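Local atomic coordinates of PHOX (Pseudomonas fluorescens, PDB entry 4A9V), a protein that hydrolyses phosphate monoesters as an alkaline phosphatase of the PhoX family, using a cofactor of iron and calcium ions held in a beta-propeller. Residues L11-I16 against S25-Y30; T184-Y189 against D305-R310; A380-R385 against D411-G416. All coordinates share one frame; numbering follows the deposited sequence.

Contact 1 of 3, residues L11-I16 against S25-Y30; sequences LGFDSI and SLPKGY
Phe13 and Ile16 both touch the Pro27 ring, coming to its CG from directions about a right angle apart. Phe13 approaches obliquely: CD2 of Phe13 is 3.8 Å from CG of Pro27, and CB of Phe13 lies about as near to CB as to CG of the same ring. The aromatic side chain gets there because CG of Phe13 stands between the backbone N and the carbonyl carbon (chi1 63°). Ile16 uses its two ends differently. Its CG2 branch lies against the proline, 3.6 Å from Pro27 CA and 3.8 Å from Pro27 CG, while the longer branch reaches back along residues 25-30, where CD1 of Ile16 lies against the Ser25 backbone, 3.5 Å from its carbonyl O. No hydrogen bond crosses between the segments; the proline contacts are apolar, and 260 Å² is buried in all. Beyond the proline the chain folds over in a type II beta turn, closed by Tyr30 N to Pro27 O at 3.2 Å, and Gly29 takes the positive phi of 88° that such a turn needs. Residues 11-16 come before strand 30-37 and residues 25-30 run into it. Phe524 of strand 521-526, in the adjacent sheet, meets Phe13 and Tyr30 edge-to-face and also touches Leu26, which packs in addition on Ile576 of strand 572-578, the neighbour of 30-37 in its own antiparallel sheet.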
loop_
_atom_site.group_PDB
_atom_site.type_symbol
_atom_site.label_atom_id
_atom_site.label_comp_id
_atom_site.label_asym_id
_atom_site.label_seq_id
_atom_site.Cartn_x
_atom_site.Cartn_y
_atom_site.Cartn_z
ATOM N N LEU A 11 -4.871 -19.085 -16.442
ATOM C CA LEU A 11 -6.049 -18.981 -15.594
ATOM C C LEU A 11 -6.745 -20.338 -15.474
ATOM O O LEU A 11 -7.348 -20.820 -16.435
ATOM C CB LEU A 11 -7.003 -17.916 -16.136
ATOM C CG LEU A 11 -6.400 -16.507 -16.249
ATOM C CD1 LEU A 11 -7.412 -15.543 -16.840
ATOM C CD2 LEU A 11 -5.891 -15.998 -14.907
ATOM N N GLY A 12 -6.566 -20.990 -14.328
ATOM C CA GLY A 12 -6.929 -22.395 -14.186
ATOM C C GLY A 12 -8.267 -22.642 -13.509
ATOM O O GLY A 12 -8.664 -23.793 -13.335
ATOM N N PHE A 13 -8.970 -21.571 -13.147
ATOM C CA PHE A 13 -10.243 -21.663 -12.432
ATOM C C PHE A 13 -11.321 -20.891 -13.196
ATOM O O PHE A 13 -11.015 -20.009 -13.993
ATOM C CB PHE A 13 -10.094 -21.096 -11.019
ATOM C CG PHE A 13 -9.755 -19.628 -10.987
ATOM C CD1 PHE A 13 -8.446 -19.189 -11.160
ATOM C CD2 PHE A 13 -10.762 -18.683 -10.953
ATOM C CE1 PHE A 13 -8.161 -17.838 -11.279
ATOM C CE2 PHE A 13 -10.481 -17.335 -11.081
ATOM C CZ PHE A 13 -9.181 -16.914 -11.266
ATOM N N ASP A 14 -12.581 -21.239 -12.945
ATOM C CA ASP A 14 -13.717 -20.536 -13.534
ATOM C C ASP A 14 -14.048 -19.291 -12.728
ATOM O O ASP A 14 -14.116 -19.333 -11.500
ATOM C CB ASP A 14 -14.948 -21.443 -13.567
ATOM C CG ASP A 14 -14.837 -22.540 -14.599
ATOM O OD1 ASP A 14 -13.859 -22.524 -15.374
ATOM O OD2 ASP A 14 -15.830 -23.276 -14.778
ATOM N N SER A 15 -14.282 -18.186 -13.423
ATOM C CA SER A 15 -14.638 -16.933 -12.784
ATOM C C SER A 15 -15.872 -17.108 -11.898
ATOM O O SER A 15 -16.882 -17.665 -12.334
ATOM C CB SER A 15 -14.908 -15.893 -13.867
ATOM O OG SER A 15 -15.057 -14.609 -13.297
ATOM N N ILE A 16 -15.777 -16.668 -10.645
ATOM C CA ILE A 16 -16.850 -16.856 -9.675
ATOM C C ILE A 16 -17.822 -15.682 -9.732
ATOM O O ILE A 16 -17.462 -14.590 -10.177
ATOM C CB ILE A 16 -16.318 -17.043 -8.235
ATOM C CG1 ILE A 16 -15.731 -15.750 -7.657
ATOM C CG2 ILE A 16 -15.279 -18.156 -8.201
ATOM C CD1 ILE A 16 -15.503 -15.833 -6.160
ATOM N N SER A 25 -15.833 -16.026 -0.476
ATOM C CA SER A 25 -16.260 -16.899 -1.559
ATOM C C SER A 25 -15.082 -17.155 -2.487
ATOM O O SER A 25 -14.353 -16.220 -2.828
ATOM C CB SER A 25 -17.397 -16.228 -2.342
ATOM O OG SER A 25 -18.477 -15.896 -1.485
ATOM N N LEU A 26 -14.947 -18.402 -2.937
ATOM C CA LEU A 26 -13.812 -18.839 -3.751
ATOM C C LEU A 26 -14.323 -19.757 -4.860
ATOM O O LEU A 26 -15.467 -20.198 -4.813
ATOM C CB LEU A 26 -12.807 -19.588 -2.880
ATOM C CG LEU A 26 -11.997 -18.713 -1.929
ATOM C CD1 LEU A 26 -11.426 -19.555 -0.800
ATOM C CD2 LEU A 26 -10.888 -17.982 -2.666
ATOM N N PRO A 27 -13.446 -20.155 -5.790
ATOM C CA PRO A 27 -13.870 -21.138 -6.778
ATOM C C PRO A 27 -13.961 -22.527 -6.170
ATOM O O PRO A 27 -13.428 -22.782 -5.088
ATOM C CB PRO A 27 -12.768 -21.069 -7.857
ATOM C CG PRO A 27 -11.958 -19.847 -7.534
ATOM C CD PRO A 27 -12.075 -19.693 -6.047
ATOM N N LYS A 28 -14.581 -23.436 -6.902
ATOM C CA LYS A 28 -14.658 -24.824 -6.475
ATOM C C LYS A 28 -13.254 -25.378 -6.251
ATOM O O LYS A 28 -12.339 -25.109 -7.025
ATOM C CB LYS A 28 -15.398 -25.661 -7.520
ATOM C CG LYS A 28 -16.913 -25.631 -7.383
ATOM C CD LYS A 28 -17.536 -24.511 -8.205
ATOM C CE LYS A 28 -18.152 -25.030 -9.496
ATOM N NZ LYS A 28 -17.270 -24.808 -10.676
ATOM N N GLY A 29 -13.088 -26.137 -5.175
ATOM C CA GLY A 29 -11.820 -26.794 -4.892
ATOM C C GLY A 29 -10.844 -25.951 -4.097
ATOM O O GLY A 29 -9.724 -26.380 -3.839
ATOM N N TYR A 30 -11.284 -24.769 -3.669
ATOM C CA TYR A 30 -10.459 -23.858 -2.871
ATOM C C TYR A 30 -11.013 -23.725 -1.459
ATOM O O TYR A 30 -12.220 -23.830 -1.241
ATOM C CB TYR A 30 -10.398 -22.472 -3.530
ATOM C CG TYR A 30 -9.422 -22.414 -4.684
ATOM C CD1 TYR A 30 -9.795 -22.791 -5.967
ATOM C CD2 TYR A 30 -8.112 -22.016 -4.478
ATOM C CE1 TYR A 30 -8.883 -22.766 -7.011
ATOM C CE2 TYR A 30 -7.210 -21.953 -5.517
ATOM C CZ TYR A 30 -7.601 -22.312 -6.784
ATOM O OH TYR A 30 -6.669 -22.271 -7.793
#

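Contact 2 of 3, residues T184-Y189 against D305-R310; sequences TPWGTY and DKINHR
Ile307 meets Pro185 and Trp186 through apolar contacts alone. Its CD1 is 4.0 Å from Pro185 CG, and the same methyl approaches Trp186 CZ3. Ile307 CG1 also meets Trp186 CZ3, at 3.9 Å, and only Ile307 CG2 moves on to the next atom, CE3. The two side chains cross at about a right angle, with the isoleucine meeting the CZ3-CE3 side of the indole obliquely. With CG2 anti to the backbone N and CG1 beside it (chi1 -60°), Ile307 turns both branches to the tryptophan. Each segment also packs one of its own side chains over its ring: Thr184 CB sits 3.4 Å above the centre of the Trp186 ring, and Ile307 CG2 sits 3.6 Å above the centre of the His309 imidazole.

The polar link between the segments is a water. It donates to Pro185 O at 2.7 Å and lies in the plane of the imidazole, 2.8 Å from His309 ND1. The other ring nitrogen, NE2, is hydrogen-bonded to Glu279 OE2, and Trp186 NE1 to Glu251 OE2. Within 184-189 the backbone closes on itself, Gly187 N to Thr184 O at 3.2 Å.

That closure makes a type I beta turn from Thr184 to Gly187, which connects antiparallel strands 178-183 and 189-193. Residues 305-310 follow strand 296-303 of another sheet, and the arrangement is one of loop-to-loop packing between neighbouring sheets of a beta-propeller.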
loop_
_atom_site.group_PDB
_atom_site.type_symbol
_atom_site.label_atom_id
_atom_site.label_comp_id
_atom_site.label_asym_id
_atom_site.label_seq_id
_atom_site.Cartn_x
_atom_site.Cartn_y
_atom_site.Cartn_z
ATOM N N THR A 184 12.879 -6.388 -0.560
ATOM C CA THR A 184 14.152 -6.165 -1.238
ATOM C C THR A 184 14.900 -7.483 -1.413
ATOM O O THR A 184 14.757 -8.406 -0.605
ATOM C CB THR A 184 15.059 -5.175 -0.487
ATOM O OG1 THR A 184 15.638 -5.837 0.642
ATOM C CG2 THR A 184 14.300 -3.933 -0.061
ATOM N N PRO A 185 15.788 -7.535 -2.415
ATOM C CA PRO A 185 16.561 -8.748 -2.631
ATOM C C PRO A 185 17.716 -8.889 -1.648
ATOM O O PRO A 185 18.394 -9.908 -1.671
ATOM C CB PRO A 185 17.067 -8.604 -4.072
ATOM C CG PRO A 185 16.981 -7.156 -4.383
ATOM C CD PRO A 185 15.824 -6.635 -3.580
ATOM N N TRP A 186 17.902 -7.913 -0.757
ATOM C CA TRP A 186 18.866 -8.056 0.336
ATOM C C TRP A 186 18.187 -8.306 1.661
ATOM O O TRP A 186 18.796 -8.139 2.718
ATOM C CB TRP A 186 19.804 -6.845 0.412
ATOM C CG TRP A 186 19.112 -5.506 0.460
ATOM C CD1 TRP A 186 18.807 -4.748 1.586
ATOM C CD2 TRP A 186 18.674 -4.699 -0.683
ATOM N NE1 TRP A 186 18.177 -3.584 1.227
ATOM C CE2 TRP A 186 18.076 -3.492 -0.125
ATOM C CE3 TRP A 186 18.720 -4.852 -2.057
ATOM C CZ2 TRP A 186 17.467 -2.541 -0.929
ATOM C CZ3 TRP A 186 18.132 -3.875 -2.856
ATOM C CH2 TRP A 186 17.531 -2.743 -2.306
ATOM N N GLY A 187 16.987 -8.878 1.615
ATOM C CA GLY A 187 16.380 -9.483 2.798
ATOM C C GLY A 187 15.727 -8.500 3.750
ATOM O O GLY A 187 15.578 -8.789 4.932
ATOM N N THR A 188 15.258 -7.374 3.221
ATOM C CA THR A 188 14.563 -6.401 4.039
ATOM C C THR A 188 13.182 -6.055 3.488
ATOM O O THR A 188 12.825 -6.395 2.354
ATOM C CB THR A 188 15.382 -5.118 4.241
ATOM O OG1 THR A 188 15.524 -4.446 2.987
ATOM C CG2 THR A 188 16.754 -5.422 4.853
ATOM N N TYR A 189 12.395 -5.435 4.359
ATOM C CA TYR A 189 11.012 -5.090 4.089
ATOM C C TYR A 189 10.893 -3.572 4.006
ATOM O O TYR A 189 11.456 -2.857 4.843
ATOM C CB TYR A 189 10.144 -5.601 5.243
ATOM C CG TYR A 189 8.664 -5.345 5.080
ATOM C CD1 TYR A 189 7.950 -5.992 4.092
ATOM C CD2 TYR A 189 7.967 -4.529 5.967
ATOM C CE1 TYR A 189 6.589 -5.802 3.951
ATOM C CE2 TYR A 189 6.598 -4.333 5.835
ATOM C CZ TYR A 189 5.915 -4.996 4.838
ATOM O OH TYR A 189 4.555 -4.857 4.677
ATOM N N ASP A 305 24.435 2.630 -6.065
ATOM C CA ASP A 305 25.278 1.450 -5.993
ATOM C C ASP A 305 24.574 0.235 -6.588
ATOM O O ASP A 305 23.347 0.103 -6.544
ATOM C CB ASP A 305 25.640 1.169 -4.536
ATOM C CG ASP A 305 26.281 2.361 -3.858
ATOM O OD1 ASP A 305 27.115 3.038 -4.495
ATOM O OD2 ASP A 305 25.965 2.608 -2.673
ATOM N N LYS A 306 25.379 -0.686 -7.092
ATOM C CA LYS A 306 24.893 -1.999 -7.463
ATOM C C LYS A 306 24.485 -2.777 -6.223
ATOM O O LYS A 306 25.142 -2.699 -5.178
ATOM C CB LYS A 306 25.967 -2.765 -8.240
ATOM C CG LYS A 306 26.309 -2.139 -9.579
ATOM C CD LYS A 306 27.426 -2.892 -10.276
ATOM C CE LYS A 306 27.749 -2.266 -11.623
ATOM N NZ LYS A 306 27.243 -0.870 -11.751
ATOM N N ILE A 307 23.433 -3.572 -6.361
ATOM C CA ILE A 307 23.070 -4.530 -5.334
ATOM C C ILE A 307 24.173 -5.564 -5.201
ATOM O O ILE A 307 24.597 -6.164 -6.188
ATOM C CB ILE A 307 21.763 -5.252 -5.693
ATOM C CG1 ILE A 307 20.614 -4.254 -5.844
ATOM C CG2 ILE A 307 21.435 -6.322 -4.669
ATOM C CD1 ILE A 307 19.412 -4.830 -6.564
ATOM N N ASN A 308 24.604 -5.799 -3.969
ATOM C CA ASN A 308 25.519 -6.885 -3.677
ATOM C C ASN A 308 24.709 -8.117 -3.289
ATOM O O ASN A 308 24.221 -8.221 -2.166
ATOM C CB ASN A 308 26.455 -6.476 -2.541
ATOM C CG ASN A 308 27.570 -7.471 -2.328
ATOM O OD1 ASN A 308 27.390 -8.669 -2.546
ATOM N ND2 ASN A 308 28.725 -6.991 -1.892
ATOM N N HIS A 309 24.453 -8.991 -4.250
ATOM C CA HIS A 309 23.537 -10.106 -4.019
ATOM C C HIS A 309 24.091 -11.106 -3.039
ATOM O O HIS A 309 23.341 -11.676 -2.246
ATOM C CB HIS A 309 23.169 -10.785 -5.329
ATOM C CG HIS A 309 22.228 -9.977 -6.180
ATOM N ND1 HIS A 309 20.914 -9.854 -5.895
ATOM C CD2 HIS A 309 22.469 -9.164 -7.276
ATOM C CE1 HIS A 309 20.336 -9.058 -6.808
ATOM N NE2 HIS A 309 21.289 -8.615 -7.636
ATOM N N ARG A 310 25.407 -11.320 -3.052
ATOM C CA ARG A 310 26.014 -12.402 -2.271
ATOM C C ARG A 310 26.252 -12.028 -0.819
ATOM O O ARG A 310 26.472 -12.905 0.019
ATOM C CB ARG A 310 27.327 -12.845 -2.909
ATOM C CG ARG A 310 27.109 -13.646 -4.169
ATOM C CD ARG A 310 28.378 -13.767 -4.992
ATOM N NE ARG A 310 28.161 -14.578 -6.179
ATOM C CZ ARG A 310 27.549 -14.166 -7.281
ATOM N NH1 ARG A 310 27.204 -12.895 -7.432
ATOM N NH2 ARG A 310 27.317 -15.038 -8.252
HETATM O O HOH W 1 19.757 -11.170 -3.697
#

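Contact 3 of 3, residues A380-R385 against D411-G416; sequences ATRMDR and DGQPVG
Arg382 reaches across to Gly412 and Gln413 with the outer part of its side chain. Its CB points toward residues 411-416, and CG continues beside the backbone N, anti to the carbonyl carbon. CD of Arg382 lies 3.3 Å from Gly412 O, and a bend at chi3 (74°) then turns NE and the guanidinium toward Gln413. NE donates a hydrogen bond elsewhere, to the carbonyl O of Gly295. CZ lies 3.7 Å from Gln413 CG, a carbon that sits over one face of the guanidinium and is offset toward its rim. Residues 411-416 belong to the long loop between strands 398-402 and 428-434, and residues 380-385 lead into strand 386-391, at the outer edge of the same antiparallel sheet in this beta-propeller, so the arginine joins the lead-in to that edge strand to the connecting loop. At the tip NH1 gives a weak hydrogen bond to Gly412 O, 3.1 Å long and bent to 143°. NH2 stands 3.8 Å from Gln413 NE2, where guanidinium and amide stack with their planes 28° apart. With an alanine here, Gly412 O would probably lose this donor and the Gln413 amide the flat surface it stacks on. The amide oxygen is held separately, OE1 of Gln413 being hydrogen-bonded to Asn405 ND2. Two residues on, Asp384 forms a salt bridge with Arg408, whose NH2 is also hydrogen-bonded to Arg382 O.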
loop_
_atom_site.group_PDB
_atom_site.type_symbol
_atom_site.label_atom_id
_atom_site.label_comp_id
_atom_site.label_asym_id
_atom_site.label_seq_id
_atom_site.Cartn_x
_atom_site.Cartn_y
_atom_site.Cartn_z
ATOM N N ALA A 380 5.469 16.837 -14.031
ATOM C CA ALA A 380 4.924 15.490 -13.923
ATOM C C ALA A 380 3.450 15.468 -14.345
ATOM O O ALA A 380 2.733 16.463 -14.199
ATOM C CB ALA A 380 5.086 14.993 -12.496
ATOM N N THR A 381 2.990 14.317 -14.823
ATOM C CA THR A 381 1.593 14.156 -15.211
ATOM C C THR A 381 0.729 13.792 -14.007
ATOM O O THR A 381 0.984 12.795 -13.327
ATOM C CB THR A 381 1.438 13.048 -16.265
ATOM O OG1 THR A 381 2.279 13.327 -17.392
ATOM C CG2 THR A 381 -0.015 12.898 -16.702
ATOM N N ARG A 382 -0.311 14.584 -13.771
ATOM C CA ARG A 382 -1.255 14.312 -12.691
ATOM C C ARG A 382 -2.084 13.069 -12.993
ATOM O O ARG A 382 -2.618 12.933 -14.093
ATOM C CB ARG A 382 -2.169 15.524 -12.515
ATOM C CG ARG A 382 -1.416 16.793 -12.139
ATOM C CD ARG A 382 -2.367 17.936 -11.847
ATOM N NE ARG A 382 -3.022 17.747 -10.559
ATOM C CZ ARG A 382 -3.850 18.627 -10.013
ATOM N NH1 ARG A 382 -4.294 19.635 -10.743
ATOM N NH2 ARG A 382 -4.287 18.468 -8.768
ATOM N N MET A 383 -2.163 12.155 -12.026
ATOM C CA MET A 383 -2.715 10.821 -12.253
ATOM C C MET A 383 -3.974 10.560 -11.423
ATOM O O MET A 383 -4.182 11.154 -10.359
ATOM C CB MET A 383 -1.668 9.752 -11.932
ATOM C CG MET A 383 -0.371 9.887 -12.723
ATOM S SD MET A 383 -0.553 9.821 -14.514
ATOM C CE MET A 383 -0.910 8.086 -14.752
ATOM N N ASP A 384 -4.749 9.572 -11.872
ATOM C CA ASP A 384 -5.959 9.130 -11.171
ATOM C C ASP A 384 -5.621 8.167 -10.012
ATOM O O ASP A 384 -5.897 6.968 -10.084
ATOM C CB ASP A 384 -6.912 8.409 -12.138
ATOM C CG ASP A 384 -7.577 9.321 -13.157
ATOM O OD1 ASP A 384 -7.434 10.560 -13.066
ATOM O OD2 ASP A 384 -8.299 8.753 -14.013
ATOM N N ARG A 385 -5.081 8.716 -8.928
ATOM C CA ARG A 385 -4.826 7.962 -7.695
ATOM C C ARG A 385 -4.024 6.689 -7.926
ATOM O O ARG A 385 -4.526 5.573 -7.757
ATOM C CB ARG A 385 -6.121 7.635 -6.966
ATOM C CG ARG A 385 -6.863 8.854 -6.456
ATOM C CD ARG A 385 -8.023 8.430 -5.584
ATOM N NE ARG A 385 -7.538 7.696 -4.427
ATOM C CZ ARG A 385 -8.255 6.810 -3.751
ATOM N NH1 ARG A 385 -9.568 6.764 -3.928
ATOM N NH2 ARG A 385 -7.684 6.086 -2.797
ATOM N N ASP A 411 -10.684 21.686 -13.973
ATOM C CA ASP A 411 -9.562 22.516 -14.367
ATOM C C ASP A 411 -8.290 22.050 -13.664
ATOM O O ASP A 411 -8.256 21.918 -12.438
ATOM C CB ASP A 411 -9.845 23.980 -14.030
ATOM C CG ASP A 411 -10.704 24.662 -15.075
ATOM O OD1 ASP A 411 -11.216 23.968 -15.980
ATOM O OD2 ASP A 411 -10.981 25.870 -14.915
ATOM N N GLY A 412 -7.247 21.818 -14.453
ATOM C CA GLY A 412 -5.971 21.358 -13.924
ATOM C C GLY A 412 -5.776 19.852 -14.003
ATOM O O GLY A 412 -4.666 19.367 -13.801
ATOM N N GLN A 413 -6.856 19.109 -14.254
ATOM C CA GLN A 413 -6.791 17.653 -14.405
ATOM C C GLN A 413 -7.476 17.246 -15.704
ATOM O O GLN A 413 -8.541 16.629 -15.704
ATOM C CB GLN A 413 -7.437 16.948 -13.208
ATOM C CG GLN A 413 -6.740 17.252 -11.895
ATOM C CD GLN A 413 -7.155 16.325 -10.771
ATOM O OE1 GLN A 413 -6.975 15.113 -10.856
ATOM N NE2 GLN A 413 -7.643 16.901 -9.684
ATOM N N PRO A 414 -6.842 17.567 -16.833
ATOM C CA PRO A 414 -7.462 17.306 -18.122
ATOM C C PRO A 414 -7.610 15.812 -18.394
ATOM O O PRO A 414 -6.749 15.016 -18.033
ATOM C CB PRO A 414 -6.494 17.947 -19.124
ATOM C CG PRO A 414 -5.190 18.020 -18.406
ATOM C CD PRO A 414 -5.535 18.231 -16.963
ATOM N N VAL A 415 -8.624 15.472 -19.174
ATOM C CA VAL A 415 -8.825 14.115 -19.638
ATOM C C VAL A 415 -7.852 13.840 -20.771
ATOM O O VAL A 415 -7.723 14.641 -21.700
ATOM C CB VAL A 415 -10.264 13.942 -20.152
ATOM C CG1 VAL A 415 -10.454 12.568 -20.767
ATOM C CG2 VAL A 415 -11.266 14.183 -19.035
ATOM N N GLY A 416 -7.158 12.715 -20.692
ATOM C CA GLY A 416 -6.315 12.268 -21.783
ATOM C C GLY A 416 -5.368 11.160 -21.376
ATOM O O GLY A 416 -5.148 10.914 -20.190
#

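Overall arrangement
The three contacts are well separated and follow one another along the chain, each closing before the next opens. Centre to centre, contact 1 is about 36 Å from contact 2 and about 37 Å from contact 3, and contacts 2 and 3 are about 35 Å apart; their nearest atoms still leave about 18 Å. All three lie away from the iron-calcium cofactor. Contact 3 has a link to it: Arg385 forms a salt bridge with Asp292 of the diiron pocket. Contact 2 has a different ion nearby, a bound lithium about 4 Å from the side chain of His309. Strand 296-303 ties contacts 2 and 3, leading into residues 305-310 and carrying Phe297, which touches Arg382.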